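Local coordinates for protein PKS (PDB 4OQJ) that probably catalyses chain-elongating condensation of acyl units as the ketosynthase of an AT-less polyketide synthase that makes the antibiotic oxazolomycin, at residues Pro125-Gln130 with Arg507-Tyr512; Ala121-Gln126 with Val264-Ser269; Gln303-Val308 with Asp337-Ala342. All coordinates share one frame; numbering follows the deposited sequence.

Contact 1 (Pro125-Gln130 with Arg507-Tyr512)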
ATOM      1  N   PRO A 125     -10.838 -14.575 -13.867  1.00 15.61           N
ATOM      2  CA  PRO A 125      -9.408 -14.770 -13.594  1.00 17.45           C
ATOM      3  C   PRO A 125      -8.989 -16.228 -13.423  1.00 16.92           C
ATOM      4  O   PRO A 125      -7.787 -16.502 -13.333  1.00 16.21           O
ATOM      5  CB  PRO A 125      -9.183 -14.006 -12.280  1.00 18.72           C
ATOM      6  CG  PRO A 125     -10.413 -13.215 -12.034  1.00 19.73           C
ATOM      7  CD  PRO A 125     -11.531 -13.903 -12.755  1.00 19.12           C
ATOM      8  N   GLN A 126      -9.937 -17.163 -13.380  1.00 16.51           N
ATOM      9  CA  GLN A 126      -9.559 -18.571 -13.315  1.00 16.29           C
ATOM     10  C   GLN A 126      -9.029 -19.057 -14.659  1.00 16.13           C
ATOM     11  O   GLN A 126      -8.483 -20.152 -14.757  1.00 18.65           O
ATOM     12  CB  GLN A 126     -10.735 -19.448 -12.875  1.00 14.98           C
ATOM     13  CG  GLN A 126     -11.237 -19.129 -11.487  1.00 14.94           C
ATOM     14  CD  GLN A 126     -12.272 -20.129 -11.008  1.00 20.55           C
ATOM     15  OE1 GLN A 126     -13.034 -20.689 -11.803  1.00 18.94           O
ATOM     16  NE2 GLN A 126     -12.288 -20.379  -9.703  1.00 18.05           N
ATOM     17  N   ARG A 127      -9.196 -18.250 -15.698  1.00 15.63           N
ATOM     18  CA  ARG A 127      -8.691 -18.603 -17.029  1.00 15.98           C
ATOM     19  C   ARG A 127      -7.830 -17.459 -17.557  1.00 20.42           C
ATOM     20  O   ARG A 127      -7.884 -16.350 -17.029  1.00 19.70           O
ATOM     21  CB  ARG A 127      -9.845 -18.897 -17.981  1.00 15.90           C
ATOM     22  CG  ARG A 127     -10.639 -20.170 -17.655  1.00 19.83           C
ATOM     23  CD  ARG A 127     -11.843 -20.322 -18.615  1.00 22.00           C
ATOM     24  NE  ARG A 127     -12.978 -19.486 -18.205  1.00 20.13           N
ATOM     25  CZ  ARG A 127     -14.007 -19.174 -18.989  1.00 18.14           C
ATOM     26  NH1 ARG A 127     -14.055 -19.603 -20.243  1.00 17.27           N
ATOM     27  NH2 ARG A 127     -14.991 -18.426 -18.519  1.00 15.64           N
ATOM     28  N   GLY A 128      -7.030 -17.719 -18.586  1.00 25.49           N
ATOM     29  CA  GLY A 128      -6.277 -16.652 -19.225  1.00 30.77           C
ATOM     30  C   GLY A 128      -4.926 -16.387 -18.592  1.00 34.73           C
ATOM     31  O   GLY A 128      -4.564 -17.002 -17.579  1.00 33.91           O
ATOM     32  N   GLU A 129      -4.177 -15.469 -19.202  1.00 41.68           N
ATOM     33  CA  GLU A 129      -2.785 -15.219 -18.830  1.00 46.93           C
ATOM     34  C   GLU A 129      -2.602 -13.849 -18.182  1.00 43.51           C
ATOM     35  O   GLU A 129      -1.479 -13.445 -17.893  1.00 44.24           O
ATOM     36  CB  GLU A 129      -1.877 -15.328 -20.062  1.00 46.93           C
ATOM     37  N   GLN A 130      -3.705 -13.137 -17.971  1.00 34.78           N
ATOM     38  CA  GLN A 130      -3.646 -11.812 -17.355  1.00 30.88           C
ATOM     39  C   GLN A 130      -3.092 -11.925 -15.939  1.00 27.12           C
ATOM     40  O   GLN A 130      -3.345 -12.899 -15.241  1.00 28.03           O
ATOM     41  CB  GLN A 130      -5.034 -11.146 -17.357  1.00 37.02           C
ATOM     42  CG  GLN A 130      -6.057 -11.780 -16.421  1.00 52.90           C
ATOM     43  CD  GLN A 130      -6.501 -13.160 -16.876  1.00 60.19           C
ATOM     44  OE1 GLN A 130      -7.103 -13.304 -17.942  1.00 58.27           O
ATOM     45  NE2 GLN A 130      -6.194 -14.184 -16.076  1.00 58.83           N
ATOM     46  N   ARG A 507     -17.164 -15.263 -17.365  1.00 15.68           N
ATOM     47  CA  ARG A 507     -17.990 -15.767 -16.267  1.00 14.18           C
ATOM     48  C   ARG A 507     -17.368 -17.037 -15.701  1.00 16.84           C
ATOM     49  O   ARG A 507     -16.854 -17.861 -16.451  1.00 16.81           O
ATOM     50  CB  ARG A 507     -19.416 -16.034 -16.755  1.00 16.94           C
ATOM     51  CG  ARG A 507     -20.200 -14.775 -17.088  1.00 19.86           C
ATOM     52  CD  ARG A 507     -20.574 -14.044 -15.809  1.00 20.72           C
ATOM     53  NE  ARG A 507     -21.336 -12.811 -16.012  1.00 20.32           N
ATOM     54  CZ  ARG A 507     -20.806 -11.654 -16.397  1.00 21.25           C
ATOM     55  NH1 ARG A 507     -19.508 -11.570 -16.679  1.00 19.56           N
ATOM     56  NH2 ARG A 507     -21.577 -10.580 -16.509  1.00 19.38           N
ATOM     57  N   ARG A 508     -17.398 -17.201 -14.383  1.00 14.31           N
ATOM     58  CA  ARG A 508     -16.835 -18.401 -13.778  1.00 14.95           C
ATOM     59  C   ARG A 508     -17.531 -19.657 -14.332  1.00 14.09           C
ATOM     60  O   ARG A 508     -18.741 -19.664 -14.510  1.00 14.26           O
ATOM     61  CB  ARG A 508     -16.972 -18.357 -12.261  1.00 16.37           C
ATOM     62  CG  ARG A 508     -16.290 -19.533 -11.580  1.00 14.54           C
ATOM     63  CD  ARG A 508     -16.257 -19.370 -10.082  1.00 15.55           C
ATOM     64  NE  ARG A 508     -15.210 -18.441  -9.653  1.00 15.50           N
ATOM     65  CZ  ARG A 508     -14.776 -18.350  -8.403  1.00 16.17           C
ATOM     66  NH1 ARG A 508     -15.299 -19.118  -7.456  1.00 15.84           N
ATOM     67  NH2 ARG A 508     -13.816 -17.500  -8.100  1.00 16.46           N
ATOM     68  N   VAL A 509     -16.758 -20.707 -14.590  1.00 14.48           N
ATOM     69  CA  VAL A 509     -17.297 -21.971 -15.112  1.00 16.42           C
ATOM     70  C   VAL A 509     -17.812 -22.792 -13.950  1.00 15.38           C
ATOM     71  O   VAL A 509     -17.019 -23.272 -13.134  1.00 17.04           O
ATOM     72  CB  VAL A 509     -16.219 -22.788 -15.866  1.00 17.81           C
ATOM     73  CG1 VAL A 509     -16.797 -24.103 -16.388  1.00 18.33           C
ATOM     74  CG2 VAL A 509     -15.647 -21.973 -16.991  1.00 19.00           C
ATOM     75  N   LEU A 510     -19.124 -22.951 -13.859  1.00 15.06           N
ATOM     76  CA  LEU A 510     -19.733 -23.569 -12.683  1.00 16.70           C
ATOM     77  C   LEU A 510     -20.596 -24.773 -13.095  1.00 20.30           C
ATOM     78  O   LEU A 510     -20.837 -24.973 -14.284  1.00 19.20           O
ATOM     79  CB  LEU A 510     -20.538 -22.520 -11.910  1.00 15.00           C
ATOM     80  CG  LEU A 510     -19.688 -21.412 -11.266  1.00 14.46           C
ATOM     81  CD1 LEU A 510     -20.547 -20.241 -10.809  1.00 14.70           C
ATOM     82  CD2 LEU A 510     -18.919 -21.966 -10.084  1.00 13.24           C
ATOM     83  N   PRO A 511     -21.042 -25.587 -12.115  1.00 18.80           N
ATOM     84  CA  PRO A 511     -21.583 -26.925 -12.430  1.00 20.10           C
ATOM     85  C   PRO A 511     -23.003 -27.002 -12.994  1.00 20.71           C
ATOM     86  O   PRO A 511     -23.285 -27.913 -13.777  1.00 21.31           O
ATOM     87  CB  PRO A 511     -21.550 -27.644 -11.070  1.00 25.86           C
ATOM     88  CG  PRO A 511     -20.615 -26.857 -10.225  1.00 29.03           C
ATOM     89  CD  PRO A 511     -20.758 -25.445 -10.675  1.00 21.26           C
ATOM     90  N   TYR A 512     -23.902 -26.125 -12.563  1.00 19.43           N
ATOM     91  CA  TYR A 512     -25.259 -26.122 -13.118  1.00 21.84           C
ATOM     92  C   TYR A 512     -25.267 -25.217 -14.333  1.00 19.65           C
ATOM     93  O   TYR A 512     -25.035 -24.012 -14.221  1.00 20.33           O
ATOM     94  CB  TYR A 512     -26.265 -25.683 -12.055  1.00 24.87           C
ATOM     95  CG  TYR A 512     -26.278 -26.666 -10.917  1.00 25.25           C
ATOM     96  CD1 TYR A 512     -25.402 -26.529  -9.847  1.00 22.53           C
ATOM     97  CD2 TYR A 512     -27.122 -27.772 -10.941  1.00 29.07           C
ATOM     98  CE1 TYR A 512     -25.391 -27.441  -8.820  1.00 24.78           C
ATOM     99  CE2 TYR A 512     -27.119 -28.692  -9.914  1.00 27.13           C
ATOM    100  CZ  TYR A 512     -26.251 -28.528  -8.863  1.00 25.93           C
ATOM    101  OH  TYR A 512     -26.236 -29.434  -7.837  1.00 32.12           O
TER
HETATM  102  O   HOH W   1     -13.807 -20.520 -14.383  1.00 11.98           O
HETATM  103  O   HOH W   2     -14.790 -22.851 -11.529  1.00 21.54           O

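Contact 2 (Ala121-Gln126 with Val264-Ser269)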
ATOM      1  N   ALA A 121     -16.472  -6.329 -15.838  1.00 14.85           N
ATOM      2  CA  ALA A 121     -15.357  -6.099 -16.763  1.00 12.25           C
ATOM      3  C   ALA A 121     -15.301  -7.149 -17.865  1.00 13.93           C
ATOM      4  O   ALA A 121     -14.841  -6.867 -18.974  1.00 14.54           O
ATOM      5  CB  ALA A 121     -14.036  -6.074 -16.011  1.00 11.00           C
ATOM      6  N   GLY A 122     -15.777  -8.355 -17.560  1.00 14.35           N
ATOM      7  CA  GLY A 122     -15.822  -9.435 -18.528  1.00 18.89           C
ATOM      8  C   GLY A 122     -14.643 -10.398 -18.424  1.00 18.36           C
ATOM      9  O   GLY A 122     -14.383 -11.129 -19.372  1.00 18.57           O
ATOM     10  N   TYR A 123     -13.958 -10.419 -17.279  1.00 15.62           N
ATOM     11  CA  TYR A 123     -12.789 -11.287 -17.092  1.00 15.08           C
ATOM     12  C   TYR A 123     -12.989 -12.313 -15.977  1.00 13.79           C
ATOM     13  O   TYR A 123     -13.341 -11.969 -14.851  1.00 12.77           O
ATOM     14  CB  TYR A 123     -11.533 -10.450 -16.808  1.00 16.63           C
ATOM     15  CG  TYR A 123     -11.012  -9.776 -18.052  1.00 16.77           C
ATOM     16  CD1 TYR A 123     -11.476  -8.510 -18.437  1.00 15.18           C
ATOM     17  CD2 TYR A 123     -10.102 -10.418 -18.875  1.00 17.08           C
ATOM     18  CE1 TYR A 123     -11.021  -7.907 -19.596  1.00 16.53           C
ATOM     19  CE2 TYR A 123      -9.656  -9.832 -20.043  1.00 16.80           C
ATOM     20  CZ  TYR A 123     -10.110  -8.578 -20.394  1.00 17.88           C
ATOM     21  OH  TYR A 123      -9.652  -8.015 -21.554  1.00 17.68           O
ATOM     22  N   ASP A 124     -12.802 -13.578 -16.335  1.00 14.19           N
ATOM     23  CA  ASP A 124     -12.762 -14.692 -15.392  1.00 12.55           C
ATOM     24  C   ASP A 124     -11.294 -14.980 -15.059  1.00 12.92           C
ATOM     25  O   ASP A 124     -10.565 -15.553 -15.876  1.00 13.74           O
ATOM     26  CB  ASP A 124     -13.442 -15.932 -15.994  1.00 15.50           C
ATOM     27  CG  ASP A 124     -13.313 -17.166 -15.118  1.00 16.61           C
ATOM     28  OD1 ASP A 124     -12.875 -17.030 -13.943  1.00 17.27           O
ATOM     29  OD2 ASP A 124     -13.660 -18.276 -15.607  1.00 14.81           O
ATOM     30  N   PRO A 125     -10.838 -14.575 -13.867  1.00 15.61           N
ATOM     31  CA  PRO A 125      -9.408 -14.770 -13.594  1.00 17.45           C
ATOM     32  C   PRO A 125      -8.989 -16.228 -13.423  1.00 16.92           C
ATOM     33  O   PRO A 125      -7.787 -16.502 -13.333  1.00 16.21           O
ATOM     34  CB  PRO A 125      -9.183 -14.006 -12.280  1.00 18.72           C
ATOM     35  CG  PRO A 125     -10.413 -13.215 -12.034  1.00 19.73           C
ATOM     36  CD  PRO A 125     -11.531 -13.903 -12.755  1.00 19.12           C
ATOM     37  N   GLN A 126      -9.937 -17.163 -13.380  1.00 16.51           N
ATOM     38  CA  GLN A 126      -9.559 -18.571 -13.315  1.00 16.29           C
ATOM     39  C   GLN A 126      -9.029 -19.057 -14.659  1.00 16.13           C
ATOM     40  O   GLN A 126      -8.483 -20.152 -14.757  1.00 18.65           O
ATOM     41  CB  GLN A 126     -10.735 -19.448 -12.875  1.00 14.98           C
ATOM     42  CG  GLN A 126     -11.237 -19.129 -11.487  1.00 14.94           C
ATOM     43  CD  GLN A 126     -12.272 -20.129 -11.008  1.00 20.55           C
ATOM     44  OE1 GLN A 126     -13.034 -20.689 -11.803  1.00 18.94           O
ATOM     45  NE2 GLN A 126     -12.288 -20.379  -9.703  1.00 18.05           N
ATOM     46  N   VAL A 264     -12.015  -1.961 -11.631  1.00  9.14           N
ATOM     47  CA  VAL A 264     -11.032  -2.782 -12.338  1.00  9.72           C
ATOM     48  C   VAL A 264     -10.304  -1.875 -13.328  1.00 10.79           C
ATOM     49  O   VAL A 264     -10.946  -1.210 -14.142  1.00 11.35           O
ATOM     50  CB  VAL A 264     -11.709  -3.947 -13.075  1.00 11.92           C
ATOM     51  CG1 VAL A 264     -10.691  -4.811 -13.833  1.00  9.33           C
ATOM     52  CG2 VAL A 264     -12.518  -4.792 -12.110  1.00 13.53           C
ATOM     53  N   LEU A 265      -8.976  -1.839 -13.236  1.00  9.70           N
ATOM     54  CA  LEU A 265      -8.143  -0.892 -13.966  1.00 12.50           C
ATOM     55  C   LEU A 265      -7.204  -1.630 -14.913  1.00 14.76           C
ATOM     56  O   LEU A 265      -6.753  -2.734 -14.609  1.00 13.14           O
ATOM     57  CB  LEU A 265      -7.334  -0.038 -12.984  1.00 14.05           C
ATOM     58  CG  LEU A 265      -8.186   0.666 -11.917  1.00 14.72           C
ATOM     59  CD1 LEU A 265      -7.314   1.390 -10.905  1.00 16.84           C
ATOM     60  CD2 LEU A 265      -9.163   1.638 -12.556  1.00 13.88           C
ATOM     61  N   LYS A 266      -6.918  -0.999 -16.051  1.00 12.13           N
ATOM     62  CA  LYS A 266      -6.061  -1.549 -17.094  1.00 13.15           C
ATOM     63  C   LYS A 266      -5.512  -0.389 -17.910  1.00 16.82           C
ATOM     64  O   LYS A 266      -6.198   0.616 -18.070  1.00 17.64           O
ATOM     65  CB  LYS A 266      -6.860  -2.498 -17.995  1.00 15.37           C
ATOM     66  CG  LYS A 266      -6.041  -3.177 -19.095  1.00 18.77           C
ATOM     67  CD  LYS A 266      -6.949  -3.919 -20.086  1.00 23.39           C
ATOM     68  CE  LYS A 266      -6.679  -5.396 -20.123  1.00 23.98           C
ATOM     69  NZ  LYS A 266      -7.472  -6.126 -21.168  1.00 22.20           N
ATOM     70  N   ARG A 267      -4.297  -0.500 -18.430  1.00 15.46           N
ATOM     71  CA  ARG A 267      -3.784   0.566 -19.284  1.00 19.33           C
ATOM     72  C   ARG A 267      -4.791   0.822 -20.374  1.00 20.33           C
ATOM     73  O   ARG A 267      -5.354  -0.118 -20.918  1.00 19.30           O
ATOM     74  CB  ARG A 267      -2.461   0.209 -19.932  1.00 22.93           C
ATOM     75  CG  ARG A 267      -1.292   0.099 -19.012  1.00 32.35           C
ATOM     76  CD  ARG A 267      -0.063  -0.066 -19.863  1.00 43.40           C
ATOM     77  NE  ARG A 267       1.127  -0.347 -19.079  1.00 49.51           N
ATOM     78  CZ  ARG A 267       2.158   0.482 -18.945  1.00 58.27           C
ATOM     79  NH1 ARG A 267       2.170   1.680 -19.541  1.00 53.22           N
ATOM     80  NH2 ARG A 267       3.192   0.104 -18.206  1.00 66.66           N
ATOM     81  N   LEU A 268      -5.021   2.084 -20.694  1.00 19.54           N
ATOM     82  CA  LEU A 268      -6.028   2.410 -21.703  1.00 20.93           C
ATOM     83  C   LEU A 268      -5.686   1.801 -23.048  1.00 19.59           C
ATOM     84  O   LEU A 268      -6.567   1.268 -23.725  1.00 18.35           O
ATOM     85  CB  LEU A 268      -6.182   3.921 -21.856  1.00 22.45           C
ATOM     86  CG  LEU A 268      -7.142   4.361 -22.960  1.00 22.03           C
ATOM     87  CD1 LEU A 268      -8.527   3.778 -22.744  1.00 21.13           C
ATOM     88  CD2 LEU A 268      -7.206   5.902 -23.040  1.00 24.47           C
ATOM     89  N   SER A 269      -4.420   1.871 -23.444  1.00 21.20           N
ATOM     90  CA  SER A 269      -4.024   1.302 -24.737  1.00 24.36           C
ATOM     91  C   SER A 269      -4.327  -0.192 -24.783  1.00 24.47           C
ATOM     92  O   SER A 269      -4.835  -0.669 -25.788  1.00 23.60           O
ATOM     93  CB  SER A 269      -2.544   1.539 -25.024  1.00 26.78           C
ATOM     94  OG  SER A 269      -1.739   0.924 -24.033  1.00 32.21           O
TER

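Contact 3 (Gln303-Val308 with Asp337-Ala342)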
ATOM      1  N   GLN A 303      -3.275  23.721   2.784  1.00 15.10           N
ATOM      2  CA  GLN A 303      -2.093  23.552   1.945  1.00 16.47           C
ATOM      3  C   GLN A 303      -1.917  22.134   1.451  1.00 14.88           C
ATOM      4  O   GLN A 303      -1.570  21.936   0.288  1.00 16.41           O
ATOM      5  CB  GLN A 303      -0.853  24.025   2.695  1.00 24.27           C
ATOM      6  CG  GLN A 303      -0.857  25.534   2.895  1.00 38.48           C
ATOM      7  CD  GLN A 303      -1.146  26.302   1.592  1.00 52.10           C
ATOM      8  OE1 GLN A 303      -0.601  25.982   0.532  1.00 53.57           O
ATOM      9  NE2 GLN A 303      -2.023  27.302   1.672  1.00 54.73           N
ATOM     10  N   GLY A 304      -2.178  21.149   2.311  1.00 16.01           N
ATOM     11  CA  GLY A 304      -2.073  19.758   1.917  1.00 15.69           C
ATOM     12  C   GLY A 304      -3.057  19.423   0.811  1.00 16.38           C
ATOM     13  O   GLY A 304      -2.718  18.758  -0.172  1.00 15.61           O
ATOM     14  N   GLN A 305      -4.291  19.875   0.975  1.00 17.01           N
ATOM     15  CA  GLN A 305      -5.323  19.662  -0.040  1.00 16.94           C
ATOM     16  C   GLN A 305      -4.969  20.381  -1.350  1.00 17.50           C
ATOM     17  O   GLN A 305      -5.020  19.789  -2.432  1.00 17.88           O
ATOM     18  CB  GLN A 305      -6.682  20.152   0.455  1.00 14.66           C
ATOM     19  CG  GLN A 305      -7.290  19.381   1.617  1.00 16.33           C
ATOM     20  CD  GLN A 305      -8.662  19.947   2.005  1.00 20.22           C
ATOM     21  OE1 GLN A 305      -9.358  20.526   1.177  1.00 21.46           O
ATOM     22  NE2 GLN A 305      -9.031  19.804   3.265  1.00 19.72           N
ATOM     23  N   ALA A 306      -4.600  21.651  -1.258  1.00 15.32           N
ATOM     24  CA  ALA A 306      -4.287  22.415  -2.465  1.00 16.07           C
ATOM     25  C   ALA A 306      -3.159  21.729  -3.244  1.00 16.21           C
ATOM     26  O   ALA A 306      -3.207  21.616  -4.470  1.00 15.37           O
ATOM     27  CB  ALA A 306      -3.905  23.849  -2.102  1.00 16.69           C
ATOM     28  N   ALA A 307      -2.145  21.258  -2.528  1.00 16.87           N
ATOM     29  CA  ALA A 307      -0.997  20.625  -3.178  1.00 18.69           C
ATOM     30  C   ALA A 307      -1.379  19.335  -3.892  1.00 15.78           C
ATOM     31  O   ALA A 307      -0.929  19.080  -5.007  1.00 13.21           O
ATOM     32  CB  ALA A 307       0.097  20.338  -2.170  1.00 17.65           C
ATOM     33  N   VAL A 308      -2.204  18.500  -3.276  1.00 14.81           N
ATOM     34  CA  VAL A 308      -2.455  17.213  -3.914  1.00 11.55           C
ATOM     35  C   VAL A 308      -3.327  17.418  -5.169  1.00 12.24           C
ATOM     36  O   VAL A 308      -3.167  16.709  -6.165  1.00 14.74           O
ATOM     37  CB  VAL A 308      -3.098  16.207  -2.940  1.00 10.55           C
ATOM     38  CG1 VAL A 308      -4.604  16.437  -2.807  1.00 11.58           C
ATOM     39  CG2 VAL A 308      -2.820  14.804  -3.407  1.00 11.53           C
ATOM     40  N   ASP A 337     -15.739  22.803   5.084  1.00 21.70           N
ATOM     41  CA  ASP A 337     -16.246  23.190   3.767  1.00 20.40           C
ATOM     42  C   ASP A 337     -15.514  24.427   3.185  1.00 21.40           C
ATOM     43  O   ASP A 337     -15.057  24.384   2.041  1.00 22.67           O
ATOM     44  CB  ASP A 337     -17.761  23.442   3.831  1.00 20.57           C
ATOM     45  CG  ASP A 337     -18.596  22.134   3.796  1.00 23.92           C
ATOM     46  OD1 ASP A 337     -18.029  21.014   3.765  1.00 24.90           O
ATOM     47  OD2 ASP A 337     -19.843  22.236   3.800  1.00 22.49           O
ATOM     48  N   PRO A 338     -15.401  25.527   3.954  1.00 23.29           N
ATOM     49  CA  PRO A 338     -14.660  26.674   3.398  1.00 24.92           C
ATOM     50  C   PRO A 338     -13.210  26.335   3.082  1.00 20.32           C
ATOM     51  O   PRO A 338     -12.659  26.831   2.106  1.00 22.39           O
ATOM     52  CB  PRO A 338     -14.736  27.722   4.516  1.00 28.06           C
ATOM     53  CG  PRO A 338     -15.974  27.358   5.276  1.00 28.00           C
ATOM     54  CD  PRO A 338     -16.031  25.859   5.244  1.00 25.55           C
ATOM     55  N   ILE A 339     -12.607  25.483   3.899  1.00 18.46           N
ATOM     56  CA  ILE A 339     -11.231  25.065   3.674  1.00 21.11           C
ATOM     57  C   ILE A 339     -11.108  24.286   2.356  1.00 21.42           C
ATOM     58  O   ILE A 339     -10.173  24.513   1.574  1.00 18.92           O
ATOM     59  CB  ILE A 339     -10.707  24.220   4.880  1.00 21.52           C
ATOM     60  CG1 ILE A 339     -10.366  25.169   6.048  1.00 25.96           C
ATOM     61  CG2 ILE A 339      -9.505  23.367   4.495  1.00 19.64           C
ATOM     62  CD1 ILE A 339      -9.744  24.514   7.248  1.00 29.38           C
ATOM     63  N   GLU A 340     -12.044  23.382   2.087  1.00 17.85           N
ATOM     64  CA  GLU A 340     -11.925  22.566   0.884  1.00 16.63           C
ATOM     65  C   GLU A 340     -11.995  23.453  -0.367  1.00 16.48           C
ATOM     66  O   GLU A 340     -11.234  23.271  -1.318  1.00 17.92           O
ATOM     67  CB  GLU A 340     -13.001  21.469   0.822  1.00 16.36           C
ATOM     68  CG  GLU A 340     -12.814  20.583  -0.409  1.00 19.54           C
ATOM     69  CD  GLU A 340     -13.536  19.248  -0.328  1.00 19.05           C
ATOM     70  OE1 GLU A 340     -14.410  19.092   0.556  1.00 18.18           O
ATOM     71  OE2 GLU A 340     -13.214  18.359  -1.157  1.00 17.81           O
ATOM     72  N   VAL A 341     -12.887  24.428  -0.350  1.00 17.64           N
ATOM     73  CA  VAL A 341     -13.062  25.312  -1.497  1.00 17.53           C
ATOM     74  C   VAL A 341     -11.886  26.275  -1.619  1.00 19.64           C
ATOM     75  O   VAL A 341     -11.461  26.603  -2.724  1.00 21.98           O
ATOM     76  CB  VAL A 341     -14.375  26.075  -1.391  1.00 18.77           C
ATOM     77  CG1 VAL A 341     -14.526  27.069  -2.538  1.00 21.01           C
ATOM     78  CG2 VAL A 341     -15.552  25.076  -1.389  1.00 21.48           C
ATOM     79  N   ALA A 342     -11.364  26.738  -0.485  1.00 20.99           N
ATOM     80  CA  ALA A 342     -10.177  27.590  -0.498  1.00 24.63           C
ATOM     81  C   ALA A 342      -8.998  26.847  -1.122  1.00 21.16           C
ATOM     82  O   ALA A 342      -8.212  27.422  -1.868  1.00 19.83           O
ATOM     83  CB  ALA A 342      -9.826  28.051   0.909  1.00 27.56           C
TER
HETATM   84  O   HOH W   3      -9.744  20.725  -1.534  1.00 19.50           O

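Contact 1 (Pro125-Gln130 with Arg507-Tyr512)
Two irregular loops, far apart in sequence, make a surface contact built from a stacked amide, bridging waters and an arginine anchor. Gln126 and Arg127, between helix 105-121 and strand 132-138, meet Arg507, Arg508 and Val509, between helix 496-505 and strand 512-518. The Gln126 amide lies almost flat on the Arg508 guanidinium, the two planes being 4° apart. NE2 of Gln126 stands 3.4 Å above the centre of that guanidinium. Arg508 reaches this place by a bend at chi3 (-78°), and its NH2 is hydrogen-bonded to Lys179 O, which should limit rotation of the flat group.

The other amide atom of Gln126 works through solvent. OE1 of Gln126 accepts a hydrogen bond at 2.7 Å from a water that in turn accepts from Val509 N; a second water donates both to this OE1 and to Val509 O. The oxygen is thus linked through water to both the N-H and the C=O of Val509. Arg127 adds a direct but weak bond, bent to 119°: Arg507 O lies at the edge of the guanidinium, near its plane, 2.8 Å from Arg127 NH2. CG2 of Val509 sits over one face of that group, toward its rim and 3.8 Å from Arg127 CZ. Asp124 forms a salt bridge to NE of Arg127 and Ala504 O accepts from NH1; the weak bond adds to this hold.

The contact joins the thiolase-fold ketosynthase to its C-terminal extension, as in modular synthases where a linker domain packs on the ketosynthase.

Contact 2 (Ala121-Gln126 with Val264-Ser269)
A buried lysine meeting a buried tyrosine hydroxyl is the striking feature here: NZ of Lys266 donates to OH of Tyr123 at 2.9 Å. The two side chains cross at about a right angle, and the amino group approaches the phenol at its oxygen, lying 3.7 Å from Tyr123 CZ. Two carboxylates complete the cluster. Asp274 and Asp276 both form salt bridges to NZ of Lys266, and Asp276 is also hydrogen-bonded to the Tyr123 hydroxyl; the paired negative charges would be expected to favour a charged lysine despite its burial. Lys266 starts extended, with CG anti to the backbone N (chi1 -178°), and then bends at chi3 to bring its tip to the hydroxyl.

Beside this cluster, CB of Ala121 packs against CG1 of Val264 at 4.2 Å, a small apolar touch between a helix end and strand 259-267. Gly122, at positive phi, turns the chain out of the helix just before Tyr123, whose side chain points toward the strand, while Arg691 makes a cation-pi contact with the Tyr123 ring. An Asx turn at Asp124 follows. With Gly122 as its C-prime residue, helix 105-121 ends in a Schellman motif, Tyr123 N bonded to Leu118 O and Gly122 N to Glu119 O, against the central sheet of the thiolase fold.

Contact 3 (Gln303-Val308 with Asp337-Ala342)
Ile339 is the first residue of 337-342 to meet the facing helix, and it does so through its short branch: CG2 of Ile339 lies 3.8 Å from NE2 of Gln305. The side chains of Gln305 and Ile339 cross at about a right angle, and the methyl meets the nitrogen end of the amide. Gln305 spans the gap because its CB points toward 337-342 and the chain runs extended beyond CG (chi2 -179°).

One residue on, Glu340 receives the oxygen end of the same amide. OE1 of Gln305 comes within 3.3 Å of Glu340 CA and also rests 3.8 Å from Glu340 CB, a close fit of a polar atom against the helix backbone rather than a direct hydrogen bond. A water supplies the polar link. It donates to Gln305 OE1 at 2.7 Å, and its other bond goes to Glu340 O at 3.0 Å, joining the side chain of one helix to a main-chain carbonyl of the other.

Helix 336-348 connects the parallel, neighbouring strands 325-327 and 360-363, the beta-alpha-beta element of the C-terminal half of a thiolase fold, and the Glu340 carboxylate ties it to the loop that follows strand 325-327. The carboxylate plane of Glu340 is turned 81° from the Gln305 amide, and its two oxygens accept from the backbone N of His329 and Gly330, within the EAHGT signature of ketosynthases, which starts at the end of that strand. Phe436, on strand 430-436, touches both Gln305 and Glu340.

Val341 points away from helix 302-316 and packs on Ile406. Past Ala342, whose N bonds to Pro338 O at 2.9 Å, the helix pairing continues through Ala343, which touches Gln305 and Ala306, and through Gln346, hydrogen-bonded to Gln303 OE1.

In the fold
Contacts 1 and 2 start from the same piece of chain, sharing Pro125 and Gln126, and their centres lie about 13 Å apart. Asp124 links them through its salt bridge to Arg127, whose NH2 bonds weakly to Arg507 O. Yet contact 1 is a surface seam between loops, wet and dominated by guanidinium groups, whereas contact 2 is buried against the central sheet and gathers its charges into a compact cluster. Contact 3, also buried, stands about 34 Å from contact 2 between centres and pairs two helices, relying on one amide and a single water instead of charge pairing. It is nested within the chain loop closed by contact 1.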